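Local coordinates for AT-less polyketide synthase (Streptomyces platensis subsp. rosaceus, PDB 4TKT), which probably catalyses the decarboxylative Claisen-type condensation that extends the polyketide chain, as a ketosynthase domain of the isomigrastatin assembly line, at residues S164-V169 with S179-T184; G211-S216 with E251-V256; R302-R307 with H435-D440. All blocks are in the same frame, centred on the assembly; numbering follows the deposited sequence.

Contact 1 of 3, residues S164-V169 with S179-T184; sequences SIANRV and SVTVDT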
ATOM      1  N   SER A 164      -7.796  10.487 -13.096  1.00 24.62           N
ATOM      2  CA  SER A 164      -7.171   9.460 -13.918  1.00 25.26           C
ATOM      3  C   SER A 164      -6.499   8.395 -13.069  1.00 24.30           C
ATOM      4  O   SER A 164      -6.409   7.240 -13.477  1.00 29.76           O
ATOM      5  CB  SER A 164      -6.154  10.081 -14.874  1.00 21.56           C
ATOM      6  OG  SER A 164      -6.809  10.843 -15.869  1.00 35.76           O
ATOM      7  N   ILE A 165      -6.031   8.788 -11.890  1.00 21.53           N
ATOM      8  CA  ILE A 165      -5.394   7.852 -10.972  1.00 24.31           C
ATOM      9  C   ILE A 165      -6.324   6.684 -10.658  1.00 25.22           C
ATOM     10  O   ILE A 165      -5.915   5.525 -10.701  1.00 29.56           O
ATOM     11  CB  ILE A 165      -4.973   8.549  -9.666  1.00 22.50           C
ATOM     12  CG1 ILE A 165      -3.909   9.608  -9.956  1.00 18.31           C
ATOM     13  CG2 ILE A 165      -4.440   7.541  -8.664  1.00 18.43           C
ATOM     14  CD1 ILE A 165      -3.468  10.376  -8.734  1.00 20.33           C
ATOM     15  N   ALA A 166      -7.583   6.990 -10.366  1.00 26.59           N
ATOM     16  CA  ALA A 166      -8.561   5.949 -10.079  1.00 26.26           C
ATOM     17  C   ALA A 166      -9.152   5.368 -11.359  1.00 25.99           C
ATOM     18  O   ALA A 166      -9.401   4.166 -11.448  1.00 29.00           O
ATOM     19  CB  ALA A 166      -9.665   6.493  -9.191  1.00 19.39           C
ATOM     20  N   ASN A 167      -9.373   6.227 -12.348  1.00 19.27           N
ATOM     21  CA  ASN A 167     -10.037   5.818 -13.580  1.00 19.55           C
ATOM     22  C   ASN A 167      -9.215   4.852 -14.430  1.00 21.74           C
ATOM     23  O   ASN A 167      -9.773   3.948 -15.050  1.00 30.99           O
ATOM     24  CB  ASN A 167     -10.406   7.047 -14.409  1.00 19.99           C
ATOM     25  CG  ASN A 167     -11.673   7.721 -13.914  1.00 23.24           C
ATOM     26  OD1 ASN A 167     -12.291   7.269 -12.951  1.00 26.86           O
ATOM     27  ND2 ASN A 167     -12.064   8.807 -14.567  1.00 20.15           N
ATOM     28  N   ARG A 168      -7.899   5.034 -14.460  1.00 22.60           N
ATOM     29  CA  ARG A 168      -7.044   4.156 -15.253  1.00 22.69           C
ATOM     30  C   ARG A 168      -6.954   2.767 -14.643  1.00 21.99           C
ATOM     31  O   ARG A 168      -6.845   1.777 -15.366  1.00 29.94           O
ATOM     32  CB  ARG A 168      -5.644   4.746 -15.412  1.00 19.62           C
ATOM     33  CG  ARG A 168      -5.619   5.964 -16.304  1.00 36.89           C
ATOM     34  CD  ARG A 168      -4.237   6.244 -16.843  1.00 42.02           C
ATOM     35  NE  ARG A 168      -4.223   7.483 -17.614  1.00 49.52           N
ATOM     36  CZ  ARG A 168      -4.673   7.592 -18.860  1.00 56.39           C
ATOM     37  NH1 ARG A 168      -5.175   6.532 -19.482  1.00 56.17           N
ATOM     38  NH2 ARG A 168      -4.623   8.762 -19.483  1.00 60.25           N
ATOM     39  N   VAL A 169      -6.996   2.694 -13.316  1.00 22.65           N
ATOM     40  CA  VAL A 169      -7.009   1.405 -12.638  1.00 25.25           C
ATOM     41  C   VAL A 169      -8.313   0.678 -12.952  1.00 25.46           C
ATOM     42  O   VAL A 169      -8.302  -0.490 -13.335  1.00 33.23           O
ATOM     43  CB  VAL A 169      -6.844   1.553 -11.113  1.00 19.63           C
ATOM     44  CG1 VAL A 169      -7.090   0.233 -10.420  1.00 20.14           C
ATOM     45  CG2 VAL A 169      -5.455   2.067 -10.782  1.00 19.29           C
ATOM     46  N   SER A 179     -15.536   4.600  -9.325  1.00 28.35           N
ATOM     47  CA  SER A 179     -14.149   4.963  -9.595  1.00 27.62           C
ATOM     48  C   SER A 179     -13.945   6.417  -9.212  1.00 24.41           C
ATOM     49  O   SER A 179     -14.375   7.321  -9.928  1.00 24.37           O
ATOM     50  CB  SER A 179     -13.800   4.734 -11.065  1.00 24.51           C
ATOM     51  OG  SER A 179     -12.420   4.948 -11.305  1.00 21.61           O
ATOM     52  N   VAL A 180     -13.299   6.638  -8.072  1.00 25.37           N
ATOM     53  CA  VAL A 180     -13.245   7.966  -7.468  1.00 22.71           C
ATOM     54  C   VAL A 180     -11.858   8.332  -6.947  1.00 24.90           C
ATOM     55  O   VAL A 180     -11.215   7.545  -6.251  1.00 25.36           O
ATOM     56  CB  VAL A 180     -14.251   8.079  -6.294  1.00 21.22           C
ATOM     57  CG1 VAL A 180     -14.113   9.414  -5.596  1.00 28.93           C
ATOM     58  CG2 VAL A 180     -15.674   7.896  -6.786  1.00 34.56           C
ATOM     59  N   THR A 181     -11.400   9.531  -7.286  1.00 20.95           N
ATOM     60  CA  THR A 181     -10.235  10.098  -6.626  1.00 21.90           C
ATOM     61  C   THR A 181     -10.696  11.209  -5.697  1.00 27.90           C
ATOM     62  O   THR A 181     -11.433  12.104  -6.110  1.00 33.33           O
ATOM     63  CB  THR A 181      -9.208  10.654  -7.619  1.00 19.31           C
ATOM     64  OG1 THR A 181      -8.841   9.631  -8.551  1.00 24.36           O
ATOM     65  CG2 THR A 181      -7.963  11.127  -6.879  1.00 19.15           C
ATOM     66  N   VAL A 182     -10.276  11.144  -4.440  1.00 27.53           N
ATOM     67  CA  VAL A 182     -10.655  12.158  -3.469  1.00 26.03           C
ATOM     68  C   VAL A 182      -9.454  12.958  -2.995  1.00 24.08           C
ATOM     69  O   VAL A 182      -8.355  12.424  -2.833  1.00 27.27           O
ATOM     70  CB  VAL A 182     -11.353  11.544  -2.246  1.00 31.89           C
ATOM     71  CG1 VAL A 182     -12.690  10.972  -2.651  1.00 35.51           C
ATOM     72  CG2 VAL A 182     -10.480  10.475  -1.613  1.00 28.13           C
ATOM     73  N   ASP A 183      -9.675  14.248  -2.784  1.00 20.73           N
ATOM     74  CA  ASP A 183      -8.650  15.112  -2.230  1.00 21.68           C
ATOM     75  C   ASP A 183      -9.140  15.743  -0.933  1.00 26.36           C
ATOM     76  O   ASP A 183     -10.070  16.546  -0.931  1.00 25.88           O
ATOM     77  CB  ASP A 183      -8.249  16.195  -3.235  1.00 20.67           C
ATOM     78  CG  ASP A 183      -7.110  17.064  -2.733  1.00 37.17           C
ATOM     79  OD1 ASP A 183      -6.485  16.696  -1.717  1.00 32.64           O
ATOM     80  OD2 ASP A 183      -6.836  18.116  -3.349  1.00 51.53           O
ATOM     81  N   THR A 184      -8.517  15.348   0.170  1.00 23.60           N
ATOM     82  CA  THR A 184      -8.709  16.013   1.451  1.00 26.74           C
ATOM     83  C   THR A 184      -7.332  16.283   2.036  1.00 28.97           C
ATOM     84  O   THR A 184      -7.147  16.286   3.252  1.00 30.36           O
ATOM     85  CB  THR A 184      -9.544  15.175   2.428  1.00 22.64           C
ATOM     86  OG1 THR A 184      -8.900  13.915   2.649  1.00 29.22           O
ATOM     87  CG2 THR A 184     -10.939  14.936   1.870  1.00 22.75           C
TER
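Ala-166 of helix 164-169 turns its methyl toward strand 179-182. CB lies 3.3 Å from Thr-181 OG1 and 3.5 Å from Val-180 O. This is the tight part of the contact. The methyl also touches Val-133 and Ala-135 of the neighbouring strand, so it is buried between helix and sheet. The Ala-166 N to Thr-181 OG1 bond is weak, at 3.4 Å and well off straight. The hydroxyl of Thr-181 has its stronger partner in Leu-162 O. Ile-165 only grazes the strand, its CB 4.2 Å from Thr-181 OG1, and also packs on Phe-98, Ala-135 and Ala-137.

The looser side is one helix residue further on, where Asn-167 is exposed. Its CG is anti to the carbonyl carbon (chi1 -80°), which lets the amide lean over to Ser-179. The Ser-179 hydroxyl donates to Asn-167 OD1 at 2.8 Å. It lies in the plane of the amide and on a lone pair of OD1, with a C=O...O angle of 141°. Ser-179 OG also bonds to Ser-170 OG, which in turn bonds to Ala-166 O. An alanine in place of Ser-179 would probably leave Asn-167 OD1 without this donor, take a partner from Ser-170 OG and set the amide free to turn.

The helix axis runs nearly antiparallel to the strand, at 157°. Strand 179-182 pairs in parallel with strand 129-136, and helix 163-173, which packs on both, is part of the connection between them. A beta-alpha-beta crossover of this kind is found in the thiolase fold of ketosynthases.

Contact 2 of 3, residues G211-S216 with E251-V256; sequences GGVNLS and EGVGAV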
ATOM      1  N   GLY A 211      -6.605   3.311  -1.652  1.00 22.76           N
ATOM      2  CA  GLY A 211      -5.228   3.683  -1.401  1.00 25.33           C
ATOM      3  C   GLY A 211      -4.935   5.137  -1.700  1.00 24.23           C
ATOM      4  O   GLY A 211      -5.833   5.909  -2.041  1.00 31.78           O
ATOM      5  N   GLY A 212      -3.667   5.506  -1.567  1.00 20.18           N
ATOM      6  CA  GLY A 212      -3.230   6.866  -1.814  1.00 19.85           C
ATOM      7  C   GLY A 212      -1.894   6.905  -2.529  1.00 22.08           C
ATOM      8  O   GLY A 212      -1.121   5.950  -2.484  1.00 24.82           O
ATOM      9  N   VAL A 213      -1.624   8.018  -3.198  1.00 25.42           N
ATOM     10  CA  VAL A 213      -0.367   8.195  -3.904  1.00 19.71           C
ATOM     11  C   VAL A 213       0.118   9.632  -3.746  1.00 28.07           C
ATOM     12  O   VAL A 213      -0.671  10.577  -3.806  1.00 25.67           O
ATOM     13  CB  VAL A 213      -0.504   7.839  -5.403  1.00 22.98           C
ATOM     14  CG1 VAL A 213      -1.662   8.597  -6.037  1.00 18.62           C
ATOM     15  CG2 VAL A 213       0.796   8.110  -6.147  1.00 23.08           C
ATOM     16  N   ASN A 214       1.415   9.791  -3.519  1.00 25.47           N
ATOM     17  CA  ASN A 214       1.999  11.114  -3.400  1.00 23.64           C
ATOM     18  C   ASN A 214       3.452  11.132  -3.846  1.00 22.99           C
ATOM     19  O   ASN A 214       4.282  10.400  -3.310  1.00 25.36           O
ATOM     20  CB  ASN A 214       1.888  11.610  -1.961  1.00 23.86           C
ATOM     21  CG  ASN A 214       2.383  13.029  -1.799  1.00 27.27           C
ATOM     22  OD1 ASN A 214       1.688  13.982  -2.143  1.00 34.51           O
ATOM     23  ND2 ASN A 214       3.592  13.180  -1.270  1.00 27.93           N
ATOM     24  N   LEU A 215       3.755  11.973  -4.831  1.00 19.55           N
ATOM     25  CA  LEU A 215       5.115  12.088  -5.344  1.00 22.06           C
ATOM     26  C   LEU A 215       5.614  13.526  -5.285  1.00 27.58           C
ATOM     27  O   LEU A 215       4.822  14.471  -5.286  1.00 27.25           O
ATOM     28  CB  LEU A 215       5.193  11.567  -6.781  1.00 22.68           C
ATOM     29  CG  LEU A 215       4.808  10.100  -6.990  1.00 28.90           C
ATOM     30  CD1 LEU A 215       4.935   9.705  -8.454  1.00 30.73           C
ATOM     31  CD2 LEU A 215       5.652   9.187  -6.107  1.00 28.32           C
ATOM     32  N   SER A 216       6.931  13.685  -5.229  1.00 25.25           N
ATOM     33  CA  SER A 216       7.545  15.007  -5.248  1.00 30.04           C
ATOM     34  C   SER A 216       8.345  15.182  -6.532  1.00 24.91           C
ATOM     35  O   SER A 216       9.564  15.023  -6.539  1.00 28.25           O
ATOM     36  CB  SER A 216       8.445  15.210  -4.027  1.00 34.80           C
ATOM     37  OG  SER A 216       7.706  15.115  -2.820  1.00 37.81           O
ATOM     38  N   GLU A 251       7.590  10.704  -0.387  1.00 26.99           N
ATOM     39  CA  GLU A 251       6.900  10.058  -1.500  1.00 21.04           C
ATOM     40  C   GLU A 251       6.380   8.685  -1.094  1.00 28.49           C
ATOM     41  O   GLU A 251       6.967   8.026  -0.243  1.00 33.65           O
ATOM     42  CB  GLU A 251       7.830   9.919  -2.706  1.00 25.20           C
ATOM     43  CG  GLU A 251       8.183  11.224  -3.384  1.00 29.29           C
ATOM     44  CD  GLU A 251       9.108  11.025  -4.567  1.00 31.93           C
ATOM     45  OE1 GLU A 251       9.920  10.075  -4.538  1.00 29.27           O
ATOM     46  OE2 GLU A 251       9.019  11.814  -5.529  1.00 36.47           O
ATOM     47  N   GLY A 252       5.286   8.248  -1.708  1.00 26.46           N
ATOM     48  CA  GLY A 252       4.740   6.942  -1.390  1.00 24.66           C
ATOM     49  C   GLY A 252       3.531   6.544  -2.208  1.00 22.57           C
ATOM     50  O   GLY A 252       2.735   7.388  -2.618  1.00 28.28           O
ATOM     51  N   VAL A 253       3.406   5.245  -2.457  1.00 25.02           N
ATOM     52  CA  VAL A 253       2.240   4.685  -3.131  1.00 22.73           C
ATOM     53  C   VAL A 253       1.798   3.430  -2.392  1.00 23.58           C
ATOM     54  O   VAL A 253       2.610   2.544  -2.139  1.00 26.37           O
ATOM     55  CB  VAL A 253       2.524   4.319  -4.603  1.00 25.08           C
ATOM     56  CG1 VAL A 253       1.222   4.019  -5.326  1.00 22.07           C
ATOM     57  CG2 VAL A 253       3.275   5.434  -5.311  1.00 33.34           C
ATOM     58  N   GLY A 254       0.520   3.348  -2.047  1.00 20.50           N
ATOM     59  CA  GLY A 254       0.016   2.187  -1.339  1.00 23.79           C
ATOM     60  C   GLY A 254      -1.449   1.937  -1.615  1.00 28.10           C
ATOM     61  O   GLY A 254      -2.172   2.843  -2.036  1.00 27.49           O
ATOM     62  N   ALA A 255      -1.889   0.705  -1.378  1.00 26.26           N
ATOM     63  CA  ALA A 255      -3.290   0.345  -1.569  1.00 28.04           C
ATOM     64  C   ALA A 255      -3.674  -0.901  -0.779  1.00 25.12           C
ATOM     65  O   ALA A 255      -2.824  -1.726  -0.443  1.00 30.79           O
ATOM     66  CB  ALA A 255      -3.585   0.135  -3.044  1.00 21.24           C
ATOM     67  N   VAL A 256      -4.961  -1.020  -0.478  1.00 24.12           N
ATOM     68  CA  VAL A 256      -5.501  -2.225   0.135  1.00 23.82           C
ATOM     69  C   VAL A 256      -6.713  -2.705  -0.650  1.00 28.47           C
ATOM     70  O   VAL A 256      -7.448  -1.904  -1.227  1.00 29.42           O
ATOM     71  CB  VAL A 256      -5.908  -1.995   1.604  1.00 27.01           C
ATOM     72  CG1 VAL A 256      -4.685  -1.944   2.495  1.00 24.77           C
ATOM     73  CG2 VAL A 256      -6.727  -0.724   1.739  1.00 24.08           C
TER
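Strands 211-214 and 252-256 run antiparallel, with axes 4.8 Å apart at 172°. Gly-212 with Gly-254 and Asn-214 with Gly-252 are hydrogen-bonded pairs. Each has two N-H...O bonds. Gly-212 N to Gly-254 O is 3.1 Å. Gly-211 with Ala-255 and Val-213 with Val-253 are non-hydrogen-bonded pairs. Gly-211 CA comes within 3.2 Å of Gly-254 O in a CA-H...O contact, leaving no room there for a beta carbon. The strands belong to the N-terminal half of the thiolase fold. Strand 208-214 is parallel to strand 129-136 on one side and antiparallel to strand 252-260 on the other.

Val-213 and Val-253 stand side by side, CG2 to CG2 at 3.7 Å. Val-253 and Ala-255 also touch Cys-101 of helix 93-109. Asn-214 points to the opposite face, where its ND2 bonds to Gly-250 O.

Beyond the strand ends Glu-251 reaches across. Its chain is extended beyond CG (chi2 180°) and passes over Leu-215 CA, with CG at 3.7 Å. OE2 accepts a hydrogen bond from Ser-216 N at 2.8 Å through its anti lone pair. The same oxygen forms a salt bridge with Arg-45, and OE1 accepts a hydrogen bond from Leu-70 N, so both oxygens of this buried carboxylate are held.

Contact 3 of 3, residues R302-R307 with H435-D440; sequences RSAWRR and HVVVED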
ATOM      1  N   ARG A 302     -13.670   9.594  18.433  1.00 37.10           N
ATOM      2  CA  ARG A 302     -14.778   8.981  19.158  1.00 38.29           C
ATOM      3  C   ARG A 302     -15.828   8.418  18.206  1.00 37.76           C
ATOM      4  O   ARG A 302     -16.395   7.355  18.457  1.00 41.47           O
ATOM      5  CB  ARG A 302     -15.438   9.984  20.104  1.00 39.06           C
ATOM      6  CG  ARG A 302     -14.595  10.398  21.297  1.00 40.03           C
ATOM      7  CD  ARG A 302     -15.439  11.174  22.298  1.00 41.11           C
ATOM      8  NE  ARG A 302     -14.732  12.332  22.838  1.00 52.18           N
ATOM      9  CZ  ARG A 302     -14.923  13.581  22.429  1.00 40.41           C
ATOM     10  NH1 ARG A 302     -15.808  13.845  21.477  1.00 39.48           N
ATOM     11  NH2 ARG A 302     -14.235  14.571  22.977  1.00 53.57           N
ATOM     12  N   SER A 303     -16.092   9.137  17.119  1.00 41.25           N
ATOM     13  CA  SER A 303     -17.088   8.708  16.141  1.00 42.88           C
ATOM     14  C   SER A 303     -16.700   7.379  15.512  1.00 44.04           C
ATOM     15  O   SER A 303     -17.548   6.510  15.302  1.00 48.40           O
ATOM     16  CB  SER A 303     -17.268   9.764  15.053  1.00 34.54           C
ATOM     17  OG  SER A 303     -17.671  11.000  15.614  1.00 57.12           O
ATOM     18  N   ALA A 304     -15.414   7.228  15.214  1.00 40.26           N
ATOM     19  CA  ALA A 304     -14.910   5.993  14.629  1.00 38.81           C
ATOM     20  C   ALA A 304     -15.007   4.861  15.642  1.00 38.41           C
ATOM     21  O   ALA A 304     -15.380   3.740  15.298  1.00 37.09           O
ATOM     22  CB  ALA A 304     -13.475   6.170  14.156  1.00 34.61           C
ATOM     23  N   TRP A 305     -14.676   5.167  16.891  1.00 37.71           N
ATOM     24  CA  TRP A 305     -14.771   4.196  17.974  1.00 39.26           C
ATOM     25  C   TRP A 305     -16.201   3.695  18.159  1.00 39.97           C
ATOM     26  O   TRP A 305     -16.428   2.493  18.293  1.00 43.18           O
ATOM     27  CB  TRP A 305     -14.256   4.805  19.279  1.00 43.88           C
ATOM     28  CG  TRP A 305     -12.766   4.963  19.325  1.00 44.03           C
ATOM     29  CD1 TRP A 305     -11.864   4.495  18.415  1.00 40.44           C
ATOM     30  CD2 TRP A 305     -12.004   5.634  20.338  1.00 44.41           C
ATOM     31  NE1 TRP A 305     -10.587   4.833  18.797  1.00 41.86           N
ATOM     32  CE2 TRP A 305     -10.646   5.532  19.974  1.00 43.90           C
ATOM     33  CE3 TRP A 305     -12.338   6.311  21.515  1.00 45.59           C
ATOM     34  CZ2 TRP A 305      -9.623   6.081  20.747  1.00 44.82           C
ATOM     35  CZ3 TRP A 305     -11.321   6.858  22.279  1.00 44.43           C
ATOM     36  CH2 TRP A 305      -9.980   6.740  21.892  1.00 44.36           C
ATOM     37  N   ARG A 306     -17.160   4.616  18.159  1.00 39.72           N
ATOM     38  CA  ARG A 306     -18.564   4.256  18.338  1.00 46.06           C
ATOM     39  C   ARG A 306     -19.047   3.377  17.190  1.00 43.29           C
ATOM     40  O   ARG A 306     -19.738   2.384  17.404  1.00 47.10           O
ATOM     41  CB  ARG A 306     -19.437   5.509  18.449  1.00 40.26           C
ATOM     42  N   ARG A 307     -18.670   3.747  15.972  1.00 38.42           N
ATOM     43  CA  ARG A 307     -19.042   2.985  14.788  1.00 41.53           C
ATOM     44  C   ARG A 307     -18.381   1.610  14.793  1.00 42.04           C
ATOM     45  O   ARG A 307     -18.930   0.641  14.266  1.00 38.83           O
ATOM     46  CB  ARG A 307     -18.661   3.757  13.526  1.00 39.49           C
ATOM     47  CG  ARG A 307     -19.045   3.080  12.222  1.00 58.23           C
ATOM     48  CD  ARG A 307     -19.768   4.057  11.312  1.00 73.13           C
ATOM     49  NE  ARG A 307     -19.092   5.351  11.269  1.00 78.32           N
ATOM     50  CZ  ARG A 307     -19.669   6.483  10.880  1.00 74.03           C
ATOM     51  NH1 ARG A 307     -20.940   6.482  10.504  1.00 75.65           N
ATOM     52  NH2 ARG A 307     -18.978   7.615  10.874  1.00 67.69           N
ATOM     53  N   HIS A 435     -10.146   9.121  11.139  1.00 31.38           N
ATOM     54  CA  HIS A 435      -9.639   8.097  12.040  1.00 32.26           C
ATOM     55  C   HIS A 435     -10.185   6.735  11.633  1.00 36.51           C
ATOM     56  O   HIS A 435     -11.361   6.602  11.296  1.00 33.55           O
ATOM     57  CB  HIS A 435     -10.007   8.407  13.490  1.00 32.83           C
ATOM     58  CG  HIS A 435      -9.289   7.557  14.490  1.00 39.04           C
ATOM     59  ND1 HIS A 435      -8.037   7.872  14.974  1.00 34.18           N
ATOM     60  CD2 HIS A 435      -9.643   6.398  15.094  1.00 41.04           C
ATOM     61  CE1 HIS A 435      -7.654   6.948  15.836  1.00 35.18           C
ATOM     62  NE2 HIS A 435      -8.610   6.041  15.926  1.00 35.49           N
ATOM     63  N   VAL A 436      -9.318   5.728  11.656  1.00 35.65           N
ATOM     64  CA  VAL A 436      -9.699   4.377  11.267  1.00 33.42           C
ATOM     65  C   VAL A 436      -9.363   3.396  12.384  1.00 37.52           C
ATOM     66  O   VAL A 436      -8.295   3.478  12.989  1.00 40.28           O
ATOM     67  CB  VAL A 436      -8.996   3.953   9.962  1.00 33.01           C
ATOM     68  CG1 VAL A 436      -9.292   2.503   9.635  1.00 33.63           C
ATOM     69  CG2 VAL A 436      -9.432   4.847   8.817  1.00 38.28           C
ATOM     70  N   VAL A 437     -10.287   2.480  12.661  1.00 36.88           N
ATOM     71  CA  VAL A 437     -10.107   1.493  13.720  1.00 36.58           C
ATOM     72  C   VAL A 437      -9.935   0.092  13.148  1.00 40.54           C
ATOM     73  O   VAL A 437     -10.831  -0.422  12.478  1.00 38.67           O
ATOM     74  CB  VAL A 437     -11.300   1.489  14.688  1.00 36.69           C
ATOM     75  CG1 VAL A 437     -11.078   0.471  15.793  1.00 41.87           C
ATOM     76  CG2 VAL A 437     -11.520   2.876  15.261  1.00 39.14           C
ATOM     77  N   VAL A 438      -8.787  -0.526  13.414  1.00 42.31           N
ATOM     78  CA  VAL A 438      -8.510  -1.856  12.880  1.00 41.70           C
ATOM     79  C   VAL A 438      -8.164  -2.873  13.969  1.00 39.57           C
ATOM     80  O   VAL A 438      -7.605  -2.534  15.011  1.00 41.05           O
ATOM     81  CB  VAL A 438      -7.354  -1.829  11.846  1.00 41.86           C
ATOM     82  CG1 VAL A 438      -7.651  -0.837  10.737  1.00 39.14           C
ATOM     83  CG2 VAL A 438      -6.035  -1.493  12.514  1.00 37.21           C
ATOM     84  N   GLU A 439      -8.522  -4.124  13.712  1.00 39.06           N
ATOM     85  CA  GLU A 439      -8.117  -5.241  14.551  1.00 44.54           C
ATOM     86  C   GLU A 439      -7.643  -6.378  13.654  1.00 49.90           C
ATOM     87  O   GLU A 439      -8.074  -6.479  12.505  1.00 57.55           O
ATOM     88  CB  GLU A 439      -9.268  -5.704  15.444  1.00 49.28           C
ATOM     89  CG  GLU A 439     -10.474  -6.220  14.672  1.00 59.24           C
ATOM     90  CD  GLU A 439     -11.532  -6.832  15.572  1.00 70.68           C
ATOM     91  OE1 GLU A 439     -11.421  -6.694  16.809  1.00 75.55           O
ATOM     92  OE2 GLU A 439     -12.477  -7.452  15.039  1.00 72.69           O
ATOM     93  N   ASP A 440      -6.756  -7.230  14.158  1.00 46.47           N
ATOM     94  CA  ASP A 440      -6.329  -8.376  13.363  1.00 47.03           C
ATOM     95  C   ASP A 440      -7.400  -9.462  13.390  1.00 45.86           C
ATOM     96  O   ASP A 440      -8.424  -9.324  14.059  1.00 44.77           O
ATOM     97  CB  ASP A 440      -4.981  -8.927  13.844  1.00 50.19           C
ATOM     98  CG  ASP A 440      -4.961  -9.228  15.325  1.00 58.29           C
ATOM     99  OD1 ASP A 440      -6.014  -9.098  15.985  1.00 65.92           O
ATOM    100  OD2 ASP A 440      -3.882  -9.608  15.828  1.00 58.53           O
TER
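Trp-305 and His-435 meet because of their first torsions. Trp-305 CG is anti to the carbonyl carbon (chi1 -73°), which brings the indole alongside the strand. His-435 CG is anti to the backbone N (chi1 -168°), which sets the imidazole against the helix. The two rings meet obliquely, with planes at 85° and the centroid of the indole five-membered ring 5.4 Å from that of the imidazole. Trp-305 NE1 lies 3.7 Å from His-435 NE2, but the two do not hydrogen-bond. The other ring nitrogen, ND1, bonds to Ser-425 OG on the adjacent strand and helps to fix the turn of the imidazole.

Helix 294-308 lies on the outer side of the strands of the C-terminal half of the thiolase fold. Strand 432-439 turns His-435 and Val-437 to this helix. Val-438 points the other way and packs on Leu-371 and Leu-374 of helix 366-380, so the strand is sandwiched between two helical layers.

Ala-304 is the helix residue that faces the strand directly. Its CB is 3.6 Å from His-435 O and touches the edge of the imidazole at CD2, 4.0 Å away. Val-437 fills the corner beside it. Its CG2 meets the indole at the edge, near the ring plane, 3.6 Å from Trp-305 CD1, and lies 4.0 Å from Ala-304 CB. Outside the two segments, Phe-340 packs edge-to-face with the indole, and Pro-312 also touches Trp-305.

Overall arrangement
From the N terminus the three contacts follow in series; none nests or crosses. Contact 1 closes first, with nine residues between helix 164-169 and strand 179-182. Contact 2 closes a loop of 34 residues and pairs two neighbouring strands near the centre of the chain. Contact 3 has 127 residues between its segments and brings the late strand 432-439 back to helix 294-308. All three reach one mixed sheet. Contacts 1 and 2 touch in its N-terminal half, where Ile-165 CD1 packs 3.7 Å from Val-213 CG1. Contact 3 is in the C-terminal half, its centre about 24 Å from that of contact 1 and about 22 Å from that of contact 2.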